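PDB 5YLG: chitinase A from Pteris ryukyuensis, which probably hydrolyses the O-glycosidic bonds of chitin as a glycosyl hydrolase 18 family enzyme, the crystallised piece being its LysM domain, a sugar-binding module. Local coordinates for residues A[32-37]-A[43-48]. Sequence-based numbering, arbitrary orientation.
Sequences AGIDCN and QVVCVS. With ZN (zinc ion), chain F.
In this LysM domain, a compact βααβ fold, Ile34 of the loop after helix 24-29 reaches toward Gln43, just before strand 44-46, and Val45 within it. The branched, apolar Ile34 suits a place half in the core: its CG1 lies anti to the backbone N (chi1 -174°) and chi2 is also extended, which carries CD1 inward until it packs tightly, at 3.5 Å, on CG1 of Val45, whose compact apolar side chain suits a buried site. The two side chains meet at about a right angle. Gln43, long and polar, crosses Ile34 obliquely and brings only its amide NE2 against it, 3.8 Å from Ile34 CG1. No direct hydrogen bond joins the segments; instead one water accepts from both Asp35 N (2.9 Å) and Gln43 NE2 (3.2 Å), while Gln43 OE1 takes the backbone N-H of Gln40, so both ends of the amide are held. Beyond the bridge, Asp35 OD2 (2.1 Å) and Asn37 OD1 offer side-chain oxygens to a zinc ion. The second carboxylate oxygen, Asp35 OD1, accepts from Asn37 N, which approaches from above the carboxylate plane; this Asx turn probably helps hold the two ligands close. Cys36, between them, is tied to Cys13 by a disulfide. Ile34 and Val45 both touch Phe27 of helix 24-29, so loop, strand and helix share one apolar cluster, and strand 44-46 itself pairs antiparallel with strand 4-6.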
# COMPACT_ATOMS: atom_id res chain seq x y z
N ALA A 32 -5.24 7.69 -2.56
CA ALA A 32 -5.15 9.15 -2.69
C ALA A 32 -3.73 9.73 -2.84
O ALA A 32 -3.18 10.48 -1.98
CB ALA A 32 -5.98 9.78 -1.54
N GLY A 33 -3.07 9.45 -3.99
CA GLY A 33 -1.75 10.04 -4.28
C GLY A 33 -0.60 9.64 -3.35
O GLY A 33 0.42 10.35 -3.23
N ILE A 34 -0.78 8.49 -2.68
CA ILE A 34 0.26 7.89 -1.78
C ILE A 34 1.62 8.05 -2.40
O ILE A 34 1.74 7.86 -3.65
CB ILE A 34 -0.10 6.36 -1.55
CG1 ILE A 34 0.85 5.76 -0.53
CG2 ILE A 34 -0.17 5.57 -2.87
CD1 ILE A 34 0.37 4.41 0.07
N ASP A 35 2.66 8.31 -1.59
CA ASP A 35 3.99 8.38 -2.11
C ASP A 35 4.66 7.06 -1.83
O ASP A 35 5.21 6.85 -0.71
CB ASP A 35 4.78 9.53 -1.57
CG ASP A 35 5.95 9.71 -2.33
OD1 ASP A 35 6.22 8.84 -3.21
OD2 ASP A 35 6.73 10.62 -1.99
N CYS A 36 4.63 6.14 -2.79
CA CYS A 36 5.22 4.84 -2.58
C CYS A 36 6.69 4.84 -2.48
O CYS A 36 7.31 3.90 -1.96
CB CYS A 36 4.79 3.95 -3.72
SG CYS A 36 3.06 3.46 -3.64
N ASN A 37 7.40 5.94 -2.80
CA ASN A 37 8.85 5.94 -2.55
C ASN A 37 9.21 6.55 -1.23
O ASN A 37 10.38 6.77 -0.89
CB ASN A 37 9.69 6.53 -3.70
CG ASN A 37 9.53 8.01 -3.86
OD1 ASN A 37 9.00 8.82 -3.05
ND2 ASN A 37 10.13 8.47 -4.96
N GLN A 43 2.41 4.09 8.71
CA GLN A 43 1.44 4.65 7.82
C GLN A 43 0.32 3.65 7.53
O GLN A 43 0.60 2.43 7.43
CB GLN A 43 2.19 5.03 6.47
CG GLN A 43 1.36 5.68 5.43
CD GLN A 43 2.21 6.18 4.28
OE1 GLN A 43 3.46 6.33 4.39
NE2 GLN A 43 1.55 6.50 3.17
N VAL A 44 -0.90 4.08 7.32
CA VAL A 44 -2.00 3.22 7.10
C VAL A 44 -2.45 3.34 5.63
O VAL A 44 -2.62 4.46 5.12
CB VAL A 44 -3.19 3.58 7.99
CG1 VAL A 44 -4.40 2.80 7.67
CG2 VAL A 44 -2.72 3.37 9.44
N VAL A 45 -2.60 2.20 4.98
CA VAL A 45 -3.05 2.15 3.57
C VAL A 45 -4.26 1.31 3.41
O VAL A 45 -4.57 0.47 4.26
CB VAL A 45 -1.87 1.65 2.68
CG1 VAL A 45 -0.70 2.54 2.82
CG2 VAL A 45 -1.52 0.20 2.99
N CYS A 46 -4.98 1.47 2.34
CA CYS A 46 -6.07 0.63 1.94
C CYS A 46 -5.68 -0.46 1.04
O CYS A 46 -5.00 -0.22 0.02
CB CYS A 46 -7.08 1.49 1.23
SG CYS A 46 -7.91 2.73 2.26
N VAL A 47 -6.12 -1.68 1.36
CA VAL A 47 -5.81 -2.82 0.55
C VAL A 47 -7.10 -3.48 -0.11
O VAL A 47 -6.97 -4.52 -0.68
CB VAL A 47 -4.91 -3.84 1.27
CG1 VAL A 47 -3.60 -3.30 1.70
CG2 VAL A 47 -5.58 -4.40 2.54
N SER A 48 -8.20 -2.79 -0.06
CA SER A 48 -9.40 -3.17 -0.85
C SER A 48 -10.21 -1.93 -0.91
O SER A 48 -9.80 -0.85 -0.49
CB SER A 48 -10.20 -4.32 -0.13
OG SER A 48 -10.91 -3.81 0.98
ZN ZN F . 8.39 10.55 -3.21
O HOH W 1 2.34 8.83 1.20